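Local coordinates for mandelate racemase/muconate lactonizing enzyme family protein (Azoarcus sp., PDB 2QDE) that is of unknown function but belongs to the enolase superfamily, joining an N-terminal capping domain to a TIM-barrel-like domain that holds a barium ion, at residues S55-G59 and D246-Q250; D99-A103 and Q272-G276; P242-D246 and A264-K270. All blocks are in the same frame, centred on the assembly; numbering follows the deposited sequence.

From the N terminus, the chain first passes 55-59, which opens contact 1, and then 99-103, which opens contact 2. Both lie in the N-terminal domain. Residues 242-246 follow in the barrel and open contact 3. At Asp-246 contact 1 begins to close, through 246-250. Contact 3 closes next at 264-270, across one beta-alpha-beta unit, and contact 2 closes last at 272-276. Contacts 1 and 2 therefore cross, and contact 3 lies within the span of contact 2. Contacts 1 and 2 tie the N-terminal domain to the barrel, whereas contact 3 pairs two neighbouring strands of the barrel. Lys-273 NZ of contact 2 forms a salt bridge with OD1 of Asp-246, 2.7 Å away; contacts 1 and 3 share Asp-246.

Contact 1 of 3, residues S55-G59 and D246-Q250; sequences SWYRG and DESAQ. With BA (barium ion), chain I.
This contact joins a loop of the N-terminal capping domain to the loop after barrel strand 243-245, beside the barium site of an enolase-superfamily fold. Residues 55-57 have helical backbone angles without regular helix bonds. Gly-59 has positive phi. Residues 246-249 form a type I beta turn, closed by Ala-249 N to Asp-246 O at 2.8 Å. The closest CA atoms, of Tyr-57 and Glu-247, are 7.3 Å apart.

Tyr-57, with chi1 t, reaches across, and its OH donates to Asp-246 OD1 at 2.7 Å. That oxygen also takes a salt bridge from Lys-273. Asp-246 OD2 binds the barium at 2.7 Å, together with Asp-195, Asn-197 and Glu-221. Glu-247 OE2 lies at the ring edges of Trp-56 and Tyr-57, 3.6 Å from Trp-56 CZ3 and from Tyr-57 CD1.

Arg-58 has chi1 t, chi2 p and chi3 m. Its NH1 forms a salt bridge with Glu-60. Its NE donates to water 1 at 2.8 Å; this water lies 3.0 Å from Tyr-57 O, to which it can donate. Gln-250, with chi1 and chi2 t, extends to meet the guanidinium. Arg-98 of the second subunit packs on Arg-58 and Gln-250. Arg-58 NH2 makes a weak hydrogen bond to Gln-250 OE1 at 2.9 Å, and water 2 accepts from Arg-58 NH2 at 3.0 Å and from Gln-250 NE2 at 3.1 Å.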
ATOM      1  N   SER A  55     -22.963 -15.876 -25.514  1.00 17.54           N
ATOM      2  CA  SER A  55     -23.190 -16.333 -24.149  1.00 19.02           C
ATOM      3  C   SER A  55     -22.009 -16.078 -23.220  1.00 17.62           C
ATOM      4  O   SER A  55     -22.190 -15.663 -22.075  1.00 17.71           O
ATOM      5  CB  SER A  55     -23.529 -17.829 -24.130  1.00 18.53           C
ATOM      6  OG  SER A  55     -22.422 -18.609 -24.534  1.00 18.67           O
ATOM      7  N   TRP A  56     -20.801 -16.325 -23.710  1.00 18.61           N
ATOM      8  CA  TRP A  56     -19.606 -16.141 -22.892  1.00 17.38           C
ATOM      9  C   TRP A  56     -19.063 -14.715 -22.845  1.00 17.30           C
ATOM     10  O   TRP A  56     -18.602 -14.273 -21.798  1.00 18.21           O
ATOM     11  CB  TRP A  56     -18.494 -17.081 -23.357  1.00 19.34           C
ATOM     12  CG  TRP A  56     -18.130 -16.894 -24.788  1.00 21.01           C
ATOM     13  CD1 TRP A  56     -18.680 -17.530 -25.864  1.00 22.69           C
ATOM     14  CD2 TRP A  56     -17.148 -15.994 -25.309  1.00 21.93           C
ATOM     15  NE1 TRP A  56     -18.097 -17.082 -27.029  1.00 23.05           N
ATOM     16  CE2 TRP A  56     -17.153 -16.138 -26.714  1.00 22.98           C
ATOM     17  CE3 TRP A  56     -16.262 -15.077 -24.724  1.00 22.67           C
ATOM     18  CZ2 TRP A  56     -16.302 -15.398 -27.546  1.00 24.87           C
ATOM     19  CZ3 TRP A  56     -15.412 -14.337 -25.555  1.00 23.56           C
ATOM     20  CH2 TRP A  56     -15.441 -14.505 -26.950  1.00 23.57           C
ATOM     21  N   TYR A  57     -19.113 -13.992 -23.959  1.00 16.13           N
ATOM     22  CA  TYR A  57     -18.590 -12.623 -23.967  1.00 17.55           C
ATOM     23  C   TYR A  57     -19.477 -11.607 -23.247  1.00 18.04           C
ATOM     24  O   TYR A  57     -18.989 -10.791 -22.463  1.00 17.30           O
ATOM     25  CB  TYR A  57     -18.359 -12.130 -25.400  1.00 16.43           C
ATOM     26  CG  TYR A  57     -17.699 -10.768 -25.441  1.00 17.23           C
ATOM     27  CD1 TYR A  57     -16.331 -10.627 -25.197  1.00 17.38           C
ATOM     28  CD2 TYR A  57     -18.449  -9.614 -25.664  1.00 18.02           C
ATOM     29  CE1 TYR A  57     -15.724  -9.367 -25.174  1.00 16.49           C
ATOM     30  CE2 TYR A  57     -17.855  -8.345 -25.640  1.00 18.03           C
ATOM     31  CZ  TYR A  57     -16.490  -8.235 -25.393  1.00 17.67           C
ATOM     32  OH  TYR A  57     -15.893  -7.000 -25.368  1.00 18.17           O
ATOM     33  N   ARG A  58     -20.777 -11.656 -23.524  1.00 17.16           N
ATOM     34  CA  ARG A  58     -21.727 -10.723 -22.927  1.00 16.72           C
ATOM     35  C   ARG A  58     -22.734 -11.407 -21.990  1.00 17.02           C
ATOM     36  O   ARG A  58     -23.133 -10.840 -20.975  1.00 16.84           O
ATOM     37  CB  ARG A  58     -22.474  -9.984 -24.045  1.00 16.87           C
ATOM     38  CG  ARG A  58     -23.409  -8.864 -23.588  1.00 17.59           C
ATOM     39  CD  ARG A  58     -22.639  -7.589 -23.261  1.00 18.88           C
ATOM     40  NE  ARG A  58     -21.834  -7.714 -22.055  1.00 19.91           N
ATOM     41  CZ  ARG A  58     -22.331  -7.802 -20.825  1.00 20.16           C
ATOM     42  NH1 ARG A  58     -23.647  -7.775 -20.627  1.00 19.27           N
ATOM     43  NH2 ARG A  58     -21.510  -7.933 -19.788  1.00 20.45           N
ATOM     44  N   GLY A  59     -23.150 -12.621 -22.334  1.00 16.02           N
ATOM     45  CA  GLY A  59     -24.110 -13.328 -21.504  1.00 16.36           C
ATOM     46  C   GLY A  59     -25.563 -12.983 -21.812  1.00 16.69           C
ATOM     47  O   GLY A  59     -26.474 -13.395 -21.085  1.00 17.70           O
ATOM     48  N   ASP A 246      -9.785  -6.502 -22.413  1.00 15.93           N
ATOM     49  CA  ASP A 246     -11.040  -6.344 -23.140  1.00 16.49           C
ATOM     50  C   ASP A 246     -12.142  -6.696 -22.155  1.00 16.72           C
ATOM     51  O   ASP A 246     -12.746  -5.814 -21.543  1.00 15.41           O
ATOM     52  CB  ASP A 246     -11.105  -7.278 -24.353  1.00 18.34           C
ATOM     53  CG  ASP A 246     -12.454  -7.224 -25.066  1.00 19.86           C
ATOM     54  OD1 ASP A 246     -13.341  -6.438 -24.658  1.00 19.45           O
ATOM     55  OD2 ASP A 246     -12.624  -7.979 -26.047  1.00 20.03           O
ATOM     56  N   GLU A 247     -12.375  -7.994 -21.986  1.00 15.14           N
ATOM     57  CA  GLU A 247     -13.392  -8.467 -21.066  1.00 16.58           C
ATOM     58  C   GLU A 247     -13.257  -7.845 -19.675  1.00 16.56           C
ATOM     59  O   GLU A 247     -14.259  -7.554 -19.033  1.00 16.69           O
ATOM     60  CB  GLU A 247     -13.353  -9.998 -20.966  1.00 17.22           C
ATOM     61  CG  GLU A 247     -13.942 -10.714 -22.178  1.00 19.42           C
ATOM     62  CD  GLU A 247     -12.937 -10.951 -23.299  1.00 21.83           C
ATOM     63  OE1 GLU A 247     -11.970 -10.168 -23.438  1.00 20.69           O
ATOM     64  OE2 GLU A 247     -13.127 -11.932 -24.050  1.00 23.21           O
ATOM     65  N   SER A 248     -12.024  -7.641 -19.215  1.00 15.18           N
ATOM     66  CA  SER A 248     -11.795  -7.048 -17.899  1.00 15.58           C
ATOM     67  C   SER A 248     -12.239  -5.590 -17.827  1.00 16.03           C
ATOM     68  O   SER A 248     -12.616  -5.108 -16.758  1.00 16.63           O
ATOM     69  CB  SER A 248     -10.317  -7.136 -17.512  1.00 15.54           C
ATOM     70  OG  SER A 248      -9.920  -8.481 -17.318  1.00 17.85           O
ATOM     71  N   ALA A 249     -12.193  -4.896 -18.964  1.00 15.95           N
ATOM     72  CA  ALA A 249     -12.572  -3.485 -19.039  1.00 15.65           C
ATOM     73  C   ALA A 249     -14.008  -3.283 -19.504  1.00 17.11           C
ATOM     74  O   ALA A 249     -14.255  -2.946 -20.668  1.00 16.92           O
ATOM     75  CB  ALA A 249     -11.626  -2.744 -19.972  1.00 15.65           C
ATOM     76  N   GLN A 250     -14.955  -3.467 -18.592  1.00 16.88           N
ATOM     77  CA  GLN A 250     -16.360  -3.305 -18.938  1.00 17.81           C
ATOM     78  C   GLN A 250     -17.027  -2.099 -18.273  1.00 16.75           C
ATOM     79  O   GLN A 250     -17.603  -1.240 -18.950  1.00 18.02           O
ATOM     80  CB  GLN A 250     -17.121  -4.583 -18.579  1.00 17.89           C
ATOM     81  CG  GLN A 250     -18.609  -4.517 -18.842  1.00 17.97           C
ATOM     82  CD  GLN A 250     -19.316  -5.772 -18.391  1.00 19.51           C
ATOM     83  OE1 GLN A 250     -19.015  -6.872 -18.863  1.00 20.18           O
ATOM     84  NE2 GLN A 250     -20.257  -5.621 -17.471  1.00 19.01           N
TER
HETATM   85 BA    BA I 401     -11.678 -10.330 -26.842  1.00 50.18          BA
HETATM   86  O   HOH W   1     -19.025  -7.838 -22.167  1.00 22.28           O
HETATM   87  O   HOH W   2     -22.310  -7.928 -16.878  1.00 29.32           O

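Contact 2 of 3, residues D99-A103 and Q272-G276; sequences DNNQA and QKAGG
Two helix ends meet here at the interface of the capping domain and the barrel domain. Helix 101-119 starts in one segment, with Asn-100 at its N-cap position, and short helix 271-274 finishes in the other. The backbones come very close: CA to CA is 4.3 Å for Asn-101 and Gly-275, and 4.6 Å for Gln-102 and Gln-272.

Gln-272 comes first. Its O lies 3.4 Å from Asn-101 C, and its CG is 4.2 Å from Gln-102 CG. The amide ends of both glutamines turn to Ala-50, where each NE2 donates to the backbone O. Lys-273 gives the polar link of the contact. Its O accepts from Asn-101 ND2 at 2.8 Å, with Asn-101 at chi1 m and its CB directed toward the barrel segment. The Lys-273 CA-to-CB bond points away from 99-103, and NZ forms a salt bridge with OD1 of Asp-246, a residue that binds the barium. Ala-274 also points its CB away. Gly-275 then leaves the helix with phi 110°, a conformation that calls for glycine. Its CA makes a CH···O contact to Asn-101 O at 3.4 Å. Gly-276 holds the N-cap position of the next helix, 277-290.

The junction thus sits where helices 271-274 and 277-290 follow barrel strand 266-269, against the start of helix 101-119, whose Gln-102 and Ala-103 also pack on Ile-65 of helix 62-78.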
ATOM      1  N   ASP A  99     -26.590  -5.150 -14.888  1.00 17.70           N
ATOM      2  CA  ASP A  99     -26.019  -5.706 -16.118  1.00 16.93           C
ATOM      3  C   ASP A  99     -26.893  -5.427 -17.353  1.00 16.17           C
ATOM      4  O   ASP A  99     -27.425  -4.331 -17.494  1.00 16.75           O
ATOM      5  CB  ASP A  99     -25.783  -7.217 -15.964  1.00 18.78           C
ATOM      6  CG  ASP A  99     -24.834  -7.550 -14.821  1.00 20.73           C
ATOM      7  OD1 ASP A  99     -23.783  -6.889 -14.706  1.00 22.22           O
ATOM      8  OD2 ASP A  99     -25.128  -8.478 -14.044  1.00 20.80           O
ATOM      9  N   ASN A 100     -27.024  -6.404 -18.251  1.00 15.77           N
ATOM     10  CA  ASN A 100     -27.830  -6.231 -19.468  1.00 15.25           C
ATOM     11  C   ASN A 100     -27.299  -5.095 -20.335  1.00 15.01           C
ATOM     12  O   ASN A 100     -28.065  -4.394 -20.997  1.00 14.73           O
ATOM     13  CB  ASN A 100     -29.291  -5.938 -19.105  1.00 15.20           C
ATOM     14  CG  ASN A 100     -30.013  -7.156 -18.587  1.00 17.98           C
ATOM     15  OD1 ASN A 100     -30.586  -7.930 -19.357  1.00 18.04           O
ATOM     16  ND2 ASN A 100     -29.975  -7.348 -17.274  1.00 16.20           N
ATOM     17  N   ASN A 101     -25.983  -4.932 -20.336  1.00 14.31           N
ATOM     18  CA  ASN A 101     -25.330  -3.874 -21.097  1.00 14.08           C
ATOM     19  C   ASN A 101     -25.697  -3.824 -22.578  1.00 14.20           C
ATOM     20  O   ASN A 101     -25.892  -2.738 -23.120  1.00 14.35           O
ATOM     21  CB  ASN A 101     -23.810  -3.997 -20.952  1.00 15.75           C
ATOM     22  CG  ASN A 101     -23.354  -3.854 -19.514  1.00 18.21           C
ATOM     23  OD1 ASN A 101     -23.922  -4.466 -18.609  1.00 19.13           O
ATOM     24  ND2 ASN A 101     -22.324  -3.047 -19.295  1.00 18.36           N
ATOM     25  N   GLN A 102     -25.793  -4.979 -23.233  1.00 13.10           N
ATOM     26  CA  GLN A 102     -26.121  -4.993 -24.660  1.00 15.08           C
ATOM     27  C   GLN A 102     -27.545  -4.512 -24.935  1.00 15.74           C
ATOM     28  O   GLN A 102     -27.793  -3.827 -25.931  1.00 15.62           O
ATOM     29  CB  GLN A 102     -25.912  -6.392 -25.238  1.00 14.72           C
ATOM     30  CG  GLN A 102     -26.225  -6.516 -26.725  1.00 14.86           C
ATOM     31  CD  GLN A 102     -25.707  -7.816 -27.316  1.00 14.50           C
ATOM     32  OE1 GLN A 102     -25.592  -8.816 -26.618  1.00 14.11           O
ATOM     33  NE2 GLN A 102     -25.402  -7.807 -28.610  1.00 14.81           N
ATOM     34  N   ALA A 103     -28.472  -4.872 -24.051  1.00 16.12           N
ATOM     35  CA  ALA A 103     -29.867  -4.457 -24.180  1.00 16.63           C
ATOM     36  C   ALA A 103     -29.937  -2.942 -23.990  1.00 17.80           C
ATOM     37  O   ALA A 103     -30.614  -2.241 -24.745  1.00 17.91           O
ATOM     38  CB  ALA A 103     -30.721  -5.159 -23.137  1.00 15.88           C
ATOM     39  N   GLN A 272     -21.432  -2.239 -27.162  1.00 16.93           N
ATOM     40  CA  GLN A 272     -22.391  -3.093 -26.468  1.00 15.45           C
ATOM     41  C   GLN A 272     -21.891  -3.510 -25.082  1.00 16.29           C
ATOM     42  O   GLN A 272     -22.685  -3.764 -24.180  1.00 16.45           O
ATOM     43  CB  GLN A 272     -22.714  -4.338 -27.307  1.00 16.73           C
ATOM     44  CG  GLN A 272     -23.470  -4.031 -28.595  1.00 16.78           C
ATOM     45  CD  GLN A 272     -22.560  -3.856 -29.792  1.00 19.49           C
ATOM     46  OE1 GLN A 272     -21.398  -3.462 -29.657  1.00 18.42           O
ATOM     47  NE2 GLN A 272     -23.090  -4.139 -30.982  1.00 19.56           N
ATOM     48  N   LYS A 273     -20.576  -3.585 -24.913  1.00 16.63           N
ATOM     49  CA  LYS A 273     -20.014  -3.959 -23.620  1.00 15.13           C
ATOM     50  C   LYS A 273     -20.155  -2.780 -22.664  1.00 14.32           C
ATOM     51  O   LYS A 273     -20.557  -2.939 -21.506  1.00 13.61           O
ATOM     52  CB  LYS A 273     -18.538  -4.332 -23.773  1.00 15.00           C
ATOM     53  CG  LYS A 273     -17.850  -4.697 -22.467  1.00 15.55           C
ATOM     54  CD  LYS A 273     -16.379  -5.060 -22.680  1.00 16.06           C
ATOM     55  CE  LYS A 273     -15.591  -3.912 -23.312  1.00 15.95           C
ATOM     56  NZ  LYS A 273     -14.131  -4.222 -23.394  1.00 16.06           N
ATOM     57  N   ALA A 274     -19.823  -1.595 -23.167  1.00 14.99           N
ATOM     58  CA  ALA A 274     -19.897  -0.365 -22.382  1.00 16.14           C
ATOM     59  C   ALA A 274     -21.331  -0.076 -21.947  1.00 16.13           C
ATOM     60  O   ALA A 274     -21.561   0.460 -20.862  1.00 13.96           O
ATOM     61  CB  ALA A 274     -19.351   0.807 -23.193  1.00 14.58           C
ATOM     62  N   GLY A 275     -22.288  -0.414 -22.812  1.00 16.04           N
ATOM     63  CA  GLY A 275     -23.685  -0.189 -22.487  1.00 15.85           C
ATOM     64  C   GLY A 275     -24.368   0.909 -23.283  1.00 16.46           C
ATOM     65  O   GLY A 275     -25.463   1.335 -22.924  1.00 18.53           O
ATOM     66  N   GLY A 276     -23.738   1.368 -24.362  1.00 16.26           N
ATOM     67  CA  GLY A 276     -24.335   2.424 -25.161  1.00 16.56           C
ATOM     68  C   GLY A 276     -23.332   3.516 -25.487  1.00 18.74           C
ATOM     69  O   GLY A 276     -22.238   3.541 -24.931  1.00 18.07           O
TER

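Contact 3 of 3, residues P242-D246 and A264-K270; sequences PIYAD and ADGLMIK. With BA (barium ion), chain I.
Strands 243-245 and 266-269 run parallel, their short axes 4.5 Å apart at closest approach and inclined by 33°. The register rests on the bridge of Ala-245 with Leu-267 (CA to CA 4.9 Å); the CA atoms of Tyr-244 and Gly-266 approach to 4.5 Å. Ala-245 N donates to Gly-266 O at 3.0 Å, and Met-268 N to Ala-245 O at 2.9 Å. Asp-265 holds Ile-243 twice: Asp-265 N donates to Ile-243 O at 2.7 Å, and Ile-243 N donates to Asp-265 OD2 at 2.8 Å. Asp-265 OD1 turns to a salt bridge with Arg-236.

Tyr-244, with chi1 m, lays its ring flat over Gly-266. The glycine CA is 3.2 Å from the Tyr-244 ring centroid and nearly on the ring normal, a CH-pi contact that leaves no room for a CB. Met-268 SD lies at the ring edge, 5.0 Å from the Tyr-244 centroid, in a Met-aromatic contact. Water 3 links Tyr-244 OH and Asp-265 O, 3.1 Å from each. On the other face, Ala-245 CB packs 4.0 Å from Ala-264 CB and 4.2 Å from Leu-267 CD2. Met-268 CG presses on Asp-246 CB at 3.3 Å.

Asp-246 OD2 binds the barium at 2.7 Å, while its OD1 forms a salt bridge with Lys-273. Lys-270 NZ is 3.4 Å from Asp-246 OD2. With helix 252-261 between them, the strands form a beta-alpha-beta unit of the TIM-like barrel. Asp-246 joins Asp-195, Asn-197 and Glu-221 in a metal site at the C-terminal strand ends, as in other enolase-superfamily members.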
ATOM      1  N   PRO A 242       3.240  -6.516 -24.234  1.00 16.14           N
ATOM      2  CA  PRO A 242       2.157  -5.701 -23.675  1.00 15.85           C
ATOM      3  C   PRO A 242       0.905  -6.547 -23.477  1.00 15.77           C
ATOM      4  O   PRO A 242       0.602  -7.403 -24.298  1.00 16.08           O
ATOM      5  CB  PRO A 242       1.950  -4.622 -24.734  1.00 14.01           C
ATOM      6  CG  PRO A 242       3.305  -4.496 -25.366  1.00 16.73           C
ATOM      7  CD  PRO A 242       3.733  -5.937 -25.495  1.00 15.90           C
ATOM      8  N   ILE A 243       0.194  -6.302 -22.381  1.00 15.84           N
ATOM      9  CA  ILE A 243      -1.024  -7.028 -22.064  1.00 15.34           C
ATOM     10  C   ILE A 243      -2.202  -6.050 -22.104  1.00 17.80           C
ATOM     11  O   ILE A 243      -2.242  -5.097 -21.323  1.00 17.44           O
ATOM     12  CB  ILE A 243      -0.942  -7.652 -20.654  1.00 16.34           C
ATOM     13  CG1 ILE A 243       0.306  -8.538 -20.536  1.00 17.47           C
ATOM     14  CG2 ILE A 243      -2.210  -8.433 -20.352  1.00 14.32           C
ATOM     15  CD1 ILE A 243       0.339  -9.709 -21.500  1.00 18.97           C
ATOM     16  N   TYR A 244      -3.148  -6.286 -23.012  1.00 15.80           N
ATOM     17  CA  TYR A 244      -4.329  -5.432 -23.155  1.00 15.87           C
ATOM     18  C   TYR A 244      -5.562  -6.082 -22.531  1.00 16.73           C
ATOM     19  O   TYR A 244      -5.683  -7.307 -22.517  1.00 17.17           O
ATOM     20  CB  TYR A 244      -4.611  -5.148 -24.634  1.00 16.16           C
ATOM     21  CG  TYR A 244      -3.794  -4.017 -25.226  1.00 18.55           C
ATOM     22  CD1 TYR A 244      -2.424  -3.901 -24.974  1.00 18.02           C
ATOM     23  CD2 TYR A 244      -4.388  -3.087 -26.075  1.00 17.03           C
ATOM     24  CE1 TYR A 244      -1.666  -2.883 -25.559  1.00 18.65           C
ATOM     25  CE2 TYR A 244      -3.642  -2.067 -26.663  1.00 19.81           C
ATOM     26  CZ  TYR A 244      -2.285  -1.973 -26.403  1.00 18.93           C
ATOM     27  OH  TYR A 244      -1.560  -0.963 -26.987  1.00 21.97           O
ATOM     28  N   ALA A 245      -6.482  -5.257 -22.037  1.00 14.42           N
ATOM     29  CA  ALA A 245      -7.695  -5.760 -21.410  1.00 14.88           C
ATOM     30  C   ALA A 245      -8.949  -5.482 -22.239  1.00 15.57           C
ATOM     31  O   ALA A 245      -9.146  -4.367 -22.721  1.00 14.19           O
ATOM     32  CB  ALA A 245      -7.851  -5.141 -20.035  1.00 13.51           C
ATOM     33  N   ASP A 246      -9.785  -6.502 -22.413  1.00 15.93           N
ATOM     34  CA  ASP A 246     -11.040  -6.344 -23.140  1.00 16.49           C
ATOM     35  C   ASP A 246     -12.142  -6.696 -22.155  1.00 16.72           C
ATOM     36  O   ASP A 246     -12.746  -5.814 -21.543  1.00 15.41           O
ATOM     37  CB  ASP A 246     -11.105  -7.278 -24.353  1.00 18.34           C
ATOM     38  CG  ASP A 246     -12.454  -7.224 -25.066  1.00 19.86           C
ATOM     39  OD1 ASP A 246     -13.341  -6.438 -24.658  1.00 19.45           O
ATOM     40  OD2 ASP A 246     -12.624  -7.979 -26.047  1.00 20.03           O
ATOM     41  N   ALA A 264      -3.056  -3.464 -17.084  1.00 15.84           N
ATOM     42  CA  ALA A 264      -3.072  -3.409 -18.540  1.00 17.48           C
ATOM     43  C   ALA A 264      -2.194  -2.345 -19.173  1.00 16.40           C
ATOM     44  O   ALA A 264      -1.937  -1.302 -18.581  1.00 18.23           O
ATOM     45  CB  ALA A 264      -4.513  -3.240 -19.031  1.00 14.14           C
ATOM     46  N   ASP A 265      -1.759  -2.625 -20.398  1.00 16.34           N
ATOM     47  CA  ASP A 265      -0.923  -1.718 -21.181  1.00 16.76           C
ATOM     48  C   ASP A 265      -1.759  -1.061 -22.280  1.00 17.08           C
ATOM     49  O   ASP A 265      -1.287  -0.180 -22.999  1.00 13.71           O
ATOM     50  CB  ASP A 265       0.231  -2.493 -21.813  1.00 18.65           C
ATOM     51  CG  ASP A 265       1.176  -3.069 -20.777  1.00 20.93           C
ATOM     52  OD1 ASP A 265       1.774  -2.267 -20.030  1.00 20.56           O
ATOM     53  OD2 ASP A 265       1.314  -4.316 -20.709  1.00 21.36           O
ATOM     54  N   GLY A 266      -3.008  -1.503 -22.398  1.00 15.13           N
ATOM     55  CA  GLY A 266      -3.907  -0.981 -23.415  1.00 14.76           C
ATOM     56  C   GLY A 266      -5.297  -1.540 -23.184  1.00 13.69           C
ATOM     57  O   GLY A 266      -5.460  -2.463 -22.385  1.00 11.00           O
ATOM     58  N   LEU A 267      -6.292  -1.011 -23.894  1.00 12.79           N
ATOM     59  CA  LEU A 267      -7.675  -1.452 -23.693  1.00 15.18           C
ATOM     60  C   LEU A 267      -8.465  -1.641 -24.989  1.00 14.48           C
ATOM     61  O   LEU A 267      -8.161  -1.017 -26.001  1.00 15.93           O
ATOM     62  CB  LEU A 267      -8.410  -0.413 -22.840  1.00 14.16           C
ATOM     63  CG  LEU A 267      -7.755   0.110 -21.555  1.00 14.72           C
ATOM     64  CD1 LEU A 267      -8.404   1.438 -21.160  1.00 14.86           C
ATOM     65  CD2 LEU A 267      -7.885  -0.912 -20.444  1.00 12.60           C
ATOM     66  N   MET A 268      -9.474  -2.510 -24.948  1.00 14.48           N
ATOM     67  CA  MET A 268     -10.350  -2.720 -26.099  1.00 16.16           C
ATOM     68  C   MET A 268     -11.749  -2.372 -25.610  1.00 15.26           C
ATOM     69  O   MET A 268     -12.093  -2.628 -24.455  1.00 15.12           O
ATOM     70  CB  MET A 268     -10.379  -4.176 -26.592  1.00 15.48           C
ATOM     71  CG  MET A 268      -9.316  -5.103 -26.062  1.00 22.48           C
ATOM     72  SD  MET A 268      -7.650  -4.667 -26.526  1.00 23.19           S
ATOM     73  CE  MET A 268      -7.874  -4.242 -28.219  1.00 17.87           C
ATOM     74  N   ILE A 269     -12.560  -1.791 -26.480  1.00 15.84           N
ATOM     75  CA  ILE A 269     -13.918  -1.455 -26.096  1.00 15.98           C
ATOM     76  C   ILE A 269     -14.906  -1.932 -27.158  1.00 15.78           C
ATOM     77  O   ILE A 269     -14.532  -2.166 -28.303  1.00 15.38           O
ATOM     78  CB  ILE A 269     -14.078   0.076 -25.927  1.00 14.79           C
ATOM     79  CG1 ILE A 269     -15.455   0.408 -25.342  1.00 14.79           C
ATOM     80  CG2 ILE A 269     -13.917   0.768 -27.276  1.00 12.33           C
ATOM     81  CD1 ILE A 269     -15.697   1.894 -25.149  1.00 17.13           C
ATOM     82  N   LYS A 270     -16.158  -2.116 -26.750  1.00 17.09           N
ATOM     83  CA  LYS A 270     -17.245  -2.468 -27.665  1.00 16.48           C
ATOM     84  C   LYS A 270     -18.405  -1.648 -27.128  1.00 16.84           C
ATOM     85  O   LYS A 270     -18.632  -1.618 -25.919  1.00 16.91           O
ATOM     86  CB  LYS A 270     -17.599  -3.964 -27.630  1.00 18.60           C
ATOM     87  CG  LYS A 270     -16.600  -4.865 -28.344  1.00 19.30           C
ATOM     88  CD  LYS A 270     -17.185  -6.249 -28.588  1.00 23.79           C
ATOM     89  CE  LYS A 270     -16.179  -7.186 -29.257  1.00 25.58           C
ATOM     90  NZ  LYS A 270     -14.998  -7.430 -28.400  1.00 29.78           N
TER
HETATM   91 BA    BA I 401     -11.678 -10.330 -26.842  1.00 50.18          BA
HETATM   92  O   HOH W   3       0.879  -0.609 -25.121  1.00 29.37           O